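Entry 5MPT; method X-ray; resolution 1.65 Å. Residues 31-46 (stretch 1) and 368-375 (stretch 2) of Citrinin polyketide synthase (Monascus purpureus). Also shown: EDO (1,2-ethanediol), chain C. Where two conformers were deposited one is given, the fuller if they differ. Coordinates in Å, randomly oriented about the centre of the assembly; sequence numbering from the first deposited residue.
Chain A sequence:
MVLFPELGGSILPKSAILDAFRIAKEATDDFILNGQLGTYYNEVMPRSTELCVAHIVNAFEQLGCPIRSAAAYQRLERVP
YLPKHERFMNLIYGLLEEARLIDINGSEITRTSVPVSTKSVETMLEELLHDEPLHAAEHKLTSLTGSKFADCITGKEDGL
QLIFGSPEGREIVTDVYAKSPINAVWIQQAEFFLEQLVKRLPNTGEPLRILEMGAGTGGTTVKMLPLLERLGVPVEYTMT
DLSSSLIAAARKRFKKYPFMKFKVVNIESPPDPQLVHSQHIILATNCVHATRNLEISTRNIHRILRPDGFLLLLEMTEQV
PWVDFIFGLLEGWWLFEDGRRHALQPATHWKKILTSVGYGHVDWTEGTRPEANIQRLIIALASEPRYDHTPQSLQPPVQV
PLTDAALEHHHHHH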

ATOM      1  N   PHE A  31     -11.698  -4.590 -13.616  1.00 20.39           N
ATOM      2  CA  PHE A  31     -11.399  -3.374 -12.860  1.00 19.68           C
ATOM      3  C   PHE A  31     -10.054  -2.785 -13.268  1.00 20.25           C
ATOM      4  O   PHE A  31      -9.922  -1.565 -13.367  1.00 17.50           O
ATOM      5  CB  PHE A  31     -11.440  -3.634 -11.334  1.00 19.35           C
ATOM      6  CG  PHE A  31     -12.830  -3.663 -10.784  1.00 20.09           C
ATOM      7  CD1 PHE A  31     -13.469  -2.485 -10.453  1.00 20.55           C
ATOM      8  CD2 PHE A  31     -13.536  -4.831 -10.745  1.00 20.38           C
ATOM      9  CE1 PHE A  31     -14.728  -2.479 -10.042  1.00 19.75           C
ATOM     10  CE2 PHE A  31     -14.833  -4.833 -10.300  1.00 20.06           C
ATOM     11  CZ  PHE A  31     -15.423  -3.647  -9.950  1.00 18.86           C
ATOM     12  N   ILE A  32      -9.071  -3.644 -13.558  1.00 18.51           N
ATOM     13  CA  ILE A  32      -7.745  -3.196 -13.968  1.00 18.93           C
ATOM     14  C   ILE A  32      -7.828  -2.435 -15.290  1.00 20.14           C
ATOM     15  O   ILE A  32      -7.257  -1.348 -15.444  1.00 21.75           O
ATOM     16  CB  ILE A  32      -6.809  -4.417 -14.051  1.00 18.54           C
ATOM     17  CG1 ILE A  32      -6.498  -4.927 -12.642  1.00 20.52           C
ATOM     18  CG2 ILE A  32      -5.515  -4.080 -14.798  1.00 20.82           C
ATOM     19  CD1 ILE A  32      -5.882  -6.289 -12.640  1.00 23.13           C
ATOM     20  N   LEU A  33      -8.549  -2.992 -16.266  1.00 21.46           N
ATOM     21  CA  LEU A  33      -8.695  -2.318 -17.552  1.00 23.24           C
ATOM     22  C   LEU A  33      -9.492  -1.022 -17.414  1.00 23.09           C
ATOM     23  O   LEU A  33      -9.081   0.029 -17.921  1.00 23.09           O
ATOM     24  CB  LEU A  33      -9.359  -3.254 -18.560  1.00 24.55           C
ATOM     25  CG  LEU A  33      -9.475  -2.729 -19.995  1.00 25.59           C
ATOM     26  CD1 LEU A  33      -8.162  -2.555 -20.708  1.00 25.00           C
ATOM     27  CD2 LEU A  33     -10.408  -3.701 -20.752  1.00 26.16           C
ATOM     28  N   ASN A  34     -10.653  -1.084 -16.765  1.00 23.61           N
ATOM     29  CA  ASN A  34     -11.500   0.098 -16.640  1.00 24.56           C
ATOM     30  C   ASN A  34     -10.788   1.224 -15.917  1.00 22.51           C
ATOM     31  O   ASN A  34     -10.929   2.403 -16.270  1.00 24.17           O
ATOM     32  CB  ASN A  34     -12.788  -0.276 -15.918  1.00 28.45           C
ATOM     33  CG  ASN A  34     -13.473   0.925 -15.298  1.00 30.65           C
ATOM     34  OD1 ASN A  34     -13.187   1.303 -14.150  1.00 30.24           O
ATOM     35  ND2 ASN A  34     -14.383   1.538 -16.053  1.00 30.51           N
ATOM     36  N   GLY A  35     -10.044   0.883 -14.893  1.00 22.71           N
ATOM     37  CA  GLY A  35      -9.349   1.865 -14.095  1.00 22.67           C
ATOM     38  C   GLY A  35      -8.070   2.373 -14.676  1.00 24.09           C
ATOM     39  O   GLY A  35      -7.381   3.102 -13.970  1.00 27.11           O
ATOM     40  N   GLN A  36      -7.762   2.024 -15.922  1.00 25.14           N
ATOM     41  CA  GLN A  36      -6.622   2.550 -16.654  1.00 26.74           C
ATOM     42  C   GLN A  36      -5.282   2.066 -16.094  1.00 26.36           C
ATOM     43  O   GLN A  36      -4.262   2.745 -16.234  1.00 26.26           O
ATOM     44  CB  GLN A  36      -6.670   4.083 -16.704  1.00 29.04           C
ATOM     45  CG  GLN A  36      -7.949   4.618 -17.346  1.00 30.00           C
ATOM     46  CD  GLN A  36      -8.239   3.978 -18.708  1.00 31.35           C
ATOM     47  OE1 GLN A  36      -7.469   4.134 -19.640  1.00 31.43           O
ATOM     48  NE2 GLN A  36      -9.355   3.228 -18.808  1.00 33.41           N
ATOM     49  N   LEU A  37      -5.278   0.863 -15.520  1.00 24.75           N
ATOM     50  CA  LEU A  37      -4.089   0.158 -15.074  1.00 23.69           C
ATOM     51  C   LEU A  37      -3.641  -0.939 -16.042  1.00 24.00           C
ATOM     52  O   LEU A  37      -2.656  -1.622 -15.773  1.00 24.26           O
ATOM     53  CB  LEU A  37      -4.355  -0.446 -13.676  1.00 21.37           C
ATOM     54  CG  LEU A  37      -3.105  -0.691 -12.803  1.00 22.49           C
ATOM     55  CD1 LEU A  37      -2.431   0.619 -12.439  1.00 23.23           C
ATOM     56  CD2 LEU A  37      -3.561  -1.497 -11.572  1.00 23.11           C
ATOM     57  N   GLY A  38      -4.319  -1.125 -17.172  1.00 23.59           N
ATOM     58  CA  GLY A  38      -3.982  -2.275 -17.993  1.00 22.84           C
ATOM     59  C   GLY A  38      -2.698  -2.191 -18.792  1.00 25.50           C
ATOM     60  O   GLY A  38      -2.308  -3.195 -19.388  1.00 26.63           O
ATOM     61  N   THR A  39      -1.977  -1.079 -18.759  1.00 28.21           N
ATOM     62  CA  THR A  39      -0.635  -1.040 -19.326  1.00 27.58           C
ATOM     63  C   THR A  39       0.404  -0.788 -18.267  1.00 26.48           C
ATOM     64  O   THR A  39       1.563  -0.532 -18.614  1.00 24.73           O
ATOM     65  CB  THR A  39      -0.512   0.043 -20.387  1.00 26.49           C
ATOM     66  OG1 THR A  39      -0.841   1.312 -19.815  1.00 26.33           O
ATOM     67  CG2 THR A  39      -1.444  -0.244 -21.550  1.00 25.70           C
ATOM     68  N   TYR A  40       0.033  -0.855 -16.991  1.00 24.53           N
ATOM     69  CA  TYR A  40       0.931  -0.347 -15.953  1.00 25.30           C
ATOM     70  C   TYR A  40       2.187  -1.200 -15.820  1.00 26.89           C
ATOM     71  O   TYR A  40       3.301  -0.666 -15.757  1.00 28.58           O
ATOM     72  CB  TYR A  40       0.185  -0.272 -14.626  1.00 25.55           C
ATOM     73  CG  TYR A  40       0.851   0.607 -13.560  1.00 24.17           C
ATOM     74  CD1 TYR A  40       0.676   1.990 -13.566  1.00 19.96           C
ATOM     75  CD2 TYR A  40       1.597   0.056 -12.523  1.00 26.59           C
ATOM     76  CE1 TYR A  40       1.269   2.795 -12.618  1.00 20.45           C
ATOM     77  CE2 TYR A  40       2.176   0.871 -11.541  1.00 26.81           C
ATOM     78  CZ  TYR A  40       1.973   2.225 -11.581  1.00 23.12           C
ATOM     79  OH  TYR A  40       2.513   3.029 -10.634  1.00 23.22           O
ATOM     80  N   TYR A  41       2.036  -2.524 -15.736  1.00 28.17           N
ATOM     81  CA  TYR A  41       3.210  -3.367 -15.511  1.00 30.10           C
ATOM     82  C   TYR A  41       4.179  -3.291 -16.681  1.00 29.74           C
ATOM     83  O   TYR A  41       5.397  -3.141 -16.491  1.00 31.05           O
ATOM     84  CB  TYR A  41       2.777  -4.811 -15.270  1.00 33.02           C
ATOM     85  CG  TYR A  41       3.904  -5.767 -14.944  1.00 43.10           C
ATOM     86  CD1 TYR A  41       4.385  -5.890 -13.644  1.00 51.64           C
ATOM     87  CD2 TYR A  41       4.490  -6.546 -15.932  1.00 47.27           C
ATOM     88  CE1 TYR A  41       5.421  -6.762 -13.340  1.00 56.31           C
ATOM     89  CE2 TYR A  41       5.532  -7.417 -15.635  1.00 52.38           C
ATOM     90  CZ  TYR A  41       5.989  -7.519 -14.341  1.00 57.25           C
ATOM     91  OH  TYR A  41       7.017  -8.388 -14.058  1.00 60.82           O
ATOM     92  N   ASN A  42       3.671  -3.363 -17.901  1.00 27.54           N
ATOM     93  CA  ASN A  42       4.551  -3.449 -19.060  1.00 27.57           C
ATOM     94  C   ASN A  42       4.958  -2.109 -19.635  1.00 30.64           C
ATOM     95  O   ASN A  42       5.980  -2.041 -20.318  1.00 31.12           O
ATOM     96  CB  ASN A  42       3.874  -4.282 -20.150  1.00 31.24           C
ATOM     97  CG  ASN A  42       3.816  -5.752 -19.789  1.00 41.00           C
ATOM     98  OD1 ASN A  42       4.761  -6.301 -19.227  1.00 44.76           O
ATOM     99  ND2 ASN A  42       2.704  -6.398 -20.107  1.00 46.65           N
ATOM    100  N   GLU A  43       4.186  -1.043 -19.412  1.00 31.45           N
ATOM    101  CA  GLU A  43       4.504   0.230 -20.062  1.00 29.70           C
ATOM    102  C   GLU A  43       4.819   1.385 -19.116  1.00 28.53           C
ATOM    103  O   GLU A  43       5.588   2.263 -19.490  1.00 32.26           O
ATOM    104  CB  GLU A  43       3.356   0.659 -20.987  1.00 31.90           C
ATOM    105  CG  GLU A  43       3.118  -0.268 -22.166  1.00 41.38           C
ATOM    106  CD  GLU A  43       2.056   0.275 -23.129  1.00 49.69           C
ATOM    107  OE1 GLU A  43       1.846   1.516 -23.173  1.00 45.17           O
ATOM    108  OE2 GLU A  43       1.426  -0.545 -23.833  1.00 58.52           O
ATOM    109  N   VAL A  44       4.255   1.427 -17.921  1.00 25.86           N
ATOM    110  CA  VAL A  44       4.452   2.538 -17.006  1.00 26.55           C
ATOM    111  C   VAL A  44       5.573   2.234 -16.041  1.00 26.74           C
ATOM    112  O   VAL A  44       6.506   3.028 -15.904  1.00 26.60           O
ATOM    113  CB  VAL A  44       3.133   2.872 -16.267  1.00 26.25           C
ATOM    114  CG1 VAL A  44       3.257   4.186 -15.556  1.00 25.28           C
ATOM    115  CG2 VAL A  44       1.999   2.990 -17.257  1.00 27.54           C
ATOM    116  N   MET A  45       5.543   1.043 -15.446  1.00 26.90           N
ATOM    117  CA  MET A  45       6.523   0.707 -14.414  1.00 26.65           C
ATOM    118  C   MET A  45       7.963   0.698 -14.913  1.00 23.96           C
ATOM    119  O   MET A  45       8.838   1.126 -14.150  1.00 23.36           O
ATOM    120  CB  MET A  45       6.178  -0.644 -13.764  1.00 33.26           C
ATOM    121  CG  MET A  45       5.102  -0.546 -12.711  1.00 36.44           C
ATOM    122  SD  MET A  45       4.590  -2.152 -11.989  1.00 32.31           S
ATOM    123  CE  MET A  45       6.261  -2.792 -11.625  1.00 29.15           C
ATOM    124  N   PRO A  46       8.290   0.226 -16.117  1.00 25.34           N
ATOM    125  CA  PRO A  46       9.683   0.361 -16.571  1.00 28.58           C
ATOM    126  C   PRO A  46      10.127   1.803 -16.618  1.00 27.05           C
ATOM    127  O   PRO A  46      11.305   2.092 -16.363  1.00 28.64           O
ATOM    128  CB  PRO A  46       9.666  -0.310 -17.950  1.00 32.73           C
ATOM    129  CG  PRO A  46       8.518  -1.317 -17.831  1.00 32.62           C
ATOM    130  CD  PRO A  46       7.483  -0.606 -17.024  1.00 29.06           C
ATOM    131  N   THR A 368      -5.821 -12.599 -15.046  1.00 29.57           N
ATOM    132  CA  THR A 368      -4.811 -12.912 -16.054  0.72 34.15           C
ATOM    133  C   THR A 368      -3.883 -11.742 -16.348  1.00 30.86           C
ATOM    134  O   THR A 368      -2.741 -11.960 -16.787  1.00 28.99           O
ATOM    135  CB  THR A 368      -5.492 -13.362 -17.354  0.72 38.19           C
ATOM    136  OG1 THR A 368      -6.204 -12.257 -17.920  0.72 35.92           O
ATOM    137  CG2 THR A 368      -6.459 -14.504 -17.083  0.72 39.80           C
ATOM    138  N   ARG A 369      -4.325 -10.513 -16.117  1.00 24.09           N
ATOM    139  CA  ARG A 369      -3.440  -9.382 -16.302  1.00 22.67           C
ATOM    140  C   ARG A 369      -2.328  -9.381 -15.252  1.00 22.53           C
ATOM    141  O   ARG A 369      -2.552  -9.770 -14.099  1.00 23.80           O
ATOM    142  CB  ARG A 369      -4.246  -8.083 -16.241  1.00 20.68           C
ATOM    143  CG  ARG A 369      -5.219  -7.939 -17.406  1.00 20.25           C
ATOM    144  CD  ARG A 369      -6.040  -6.658 -17.288  1.00 18.78           C
ATOM    145  NE  ARG A 369      -6.954  -6.561 -18.424  1.00 20.13           N
ATOM    146  CZ  ARG A 369      -6.611  -6.054 -19.607  1.00 22.30           C
ATOM    147  NH1 ARG A 369      -5.365  -5.597 -19.790  1.00 22.33           N
ATOM    148  NH2 ARG A 369      -7.496  -6.001 -20.603  1.00 25.39           N
ATOM    149  N   PRO A 370      -1.114  -8.982 -15.625  1.00 23.05           N
ATOM    150  CA  PRO A 370      -0.003  -8.994 -14.660  1.00 21.60           C
ATOM    151  C   PRO A 370      -0.257  -8.117 -13.451  1.00 20.40           C
ATOM    152  O   PRO A 370       0.235  -8.431 -12.366  1.00 22.24           O
ATOM    153  CB  PRO A 370       1.186  -8.500 -15.501  1.00 21.43           C
ATOM    154  CG  PRO A 370       0.568  -7.768 -16.677  1.00 22.31           C
ATOM    155  CD  PRO A 370      -0.692  -8.508 -16.954  1.00 23.63           C
ATOM    156  N   GLU A 371      -1.020  -7.031 -13.607  1.00 19.45           N
ATOM    157  CA  GLU A 371      -1.299  -6.135 -12.500  1.00 18.21           C
ATOM    158  C   GLU A 371      -2.126  -6.809 -11.426  1.00 18.91           C
ATOM    159  O   GLU A 371      -2.076  -6.387 -10.275  1.00 20.30           O
ATOM    160  CB  GLU A 371      -2.017  -4.892 -13.009  1.00 18.09           C
ATOM    161  CG  GLU A 371      -1.216  -4.048 -13.980  1.00 18.83           C
ATOM    162  CD  GLU A 371      -1.235  -4.510 -15.437  1.00 21.20           C
ATOM    163  OE1 GLU A 371      -2.103  -5.335 -15.863  1.00 23.66           O
ATOM    164  OE2 GLU A 371      -0.383  -3.991 -16.200  1.00 21.78           O
ATOM    165  N   ALA A 372      -2.914  -7.830 -11.786  1.00 18.69           N
ATOM    166  CA  ALA A 372      -3.682  -8.580 -10.795  1.00 20.61           C
ATOM    167  C   ALA A 372      -2.798  -9.227  -9.740  1.00 22.80           C
ATOM    168  O   ALA A 372      -3.317  -9.642  -8.713  1.00 22.17           O
ATOM    169  CB  ALA A 372      -4.548  -9.647 -11.494  1.00 18.92           C
ATOM    170  N   ASN A 373      -1.478  -9.290  -9.946  1.00 25.94           N
ATOM    171  CA  ASN A 373      -0.556  -9.810  -8.944  1.00 25.75           C
ATOM    172  C   ASN A 373       0.083  -8.712  -8.108  1.00 21.26           C
ATOM    173  O   ASN A 373       0.708  -9.013  -7.072  1.00 20.02           O
ATOM    174  CB  ASN A 373       0.544 -10.648  -9.609  1.00 30.30           C
ATOM    175  CG  ASN A 373      -0.009 -11.837 -10.358  1.00 34.88           C
ATOM    176  OD1 ASN A 373      -0.885 -12.544  -9.864  1.00 30.69           O
ATOM    177  ND2 ASN A 373       0.478 -12.049 -11.583  1.00 42.24           N
ATOM    178  N   ILE A 374      -0.130  -7.446  -8.458  1.00 19.53           N
ATOM    179  CA  ILE A 374       0.600  -6.379  -7.766  1.00 19.39           C
ATOM    180  C   ILE A 374      -0.041  -6.064  -6.425  1.00 18.32           C
ATOM    181  O   ILE A 374       0.654  -5.936  -5.408  1.00 19.07           O
ATOM    182  CB  ILE A 374       0.702  -5.119  -8.639  1.00 19.36           C
ATOM    183  CG1 ILE A 374       1.465  -5.426  -9.930  1.00 20.98           C
ATOM    184  CG2 ILE A 374       1.373  -3.996  -7.873  1.00 20.91           C
ATOM    185  CD1 ILE A 374       1.347  -4.320 -10.968  1.00 21.20           C
ATOM    186  N   GLN A 375      -1.353  -5.851  -6.417  1.00 20.01           N
ATOM    187  CA  GLN A 375      -2.140  -5.763  -5.199  1.00 17.47           C
ATOM    188  C   GLN A 375      -3.288  -6.735  -5.294  1.00 17.50           C
ATOM    189  O   GLN A 375      -3.716  -7.132  -6.377  1.00 19.08           O
ATOM    190  CB  GLN A 375      -2.708  -4.366  -4.956  1.00 15.34           C
ATOM    191  CG  GLN A 375      -1.669  -3.272  -5.168  1.00 15.86           C
ATOM    192  CD  GLN A 375      -1.818  -2.156  -4.192  1.00 16.69           C
ATOM    193  OE1 GLN A 375      -1.610  -2.347  -2.988  1.00 18.95           O
ATOM    194  NE2 GLN A 375      -2.196  -0.996  -4.662  1.00 16.77           N
TER
HETATM  195  C1  EDO C2202      -3.952   3.636 -19.594  1.00 31.40           C
HETATM  196  O1  EDO C2202      -3.302   2.588 -20.314  1.00 28.32           O
HETATM  197  C2  EDO C2202      -2.905   4.614 -19.086  1.00 32.35           C
HETATM  198  O2  EDO C2202      -1.765   3.878 -18.612  1.00 27.69           O
HETATM  199  O   HOH W   1      -2.830  -5.500 -18.348  1.00 23.08           O
HETATM  200  O   HOH W   2       0.997  -4.164 -18.496  1.00 23.51           O

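What does Glu-371 do at the centre of the contact? It sits on the 3-10 segment 370-373, buried, and sends its carboxylate to the place where a type I turn, Leu-37 to Tyr-40, leads into the helix 40-46. There Tyr-41 N donates a hydrogen bond to Glu-371 OE2 (2.9 Å, nearly straight at 168°). Amides in the first turn of a helix lack carbonyl partners from a preceding turn, so a carboxylate suits them well. The closest pair of CA atoms across the stretches lies at the same place, with 6.1 Å between Tyr-41 CA and Glu-371 CA.

How is the rest of the carboxylate satisfied? Two waters extend its reach. Water 2 donates to Glu-371 OE2 (2.7 Å) and accepts from Asn-42 N (2.9 Å), bringing the next helix amide into the network. Water 1 donates both to Glu-371 OE1 and to Gly-38 O, 2.6 Å in each case, while accepting from Arg-369 NH1 at 2.9 Å.

What does Arg-369 add besides that water contact? Its extended chain runs beside the helix 31-34: Arg-369 CD packs 3.6 Å from Ile-32 CG2, and Leu-33 CD1 lies over one face of the guanidinium, 3.5 Å from Arg-369 NH2. The flat face of the cation accepts an apolar neighbour while its N-H groups point outward in the plane. Where the guanidinium passes Gly-38, a CB there would come tightly close to Arg-369 NH1, at 3.2 Å.

Which apolar side chains close the remaining gaps? Buried Ile-32 points toward the second stretch and sets its CD1 3.8 Å from Ala-372 CB. Farther along, Tyr-41 CD2 meets Pro-370 CB at 3.9 Å, and Ile-374 CD1 approaches the edge of the tyrosine ring. Met-45 SD, one helical turn on, also touches Ile-374 CD1, at 4.0 Å.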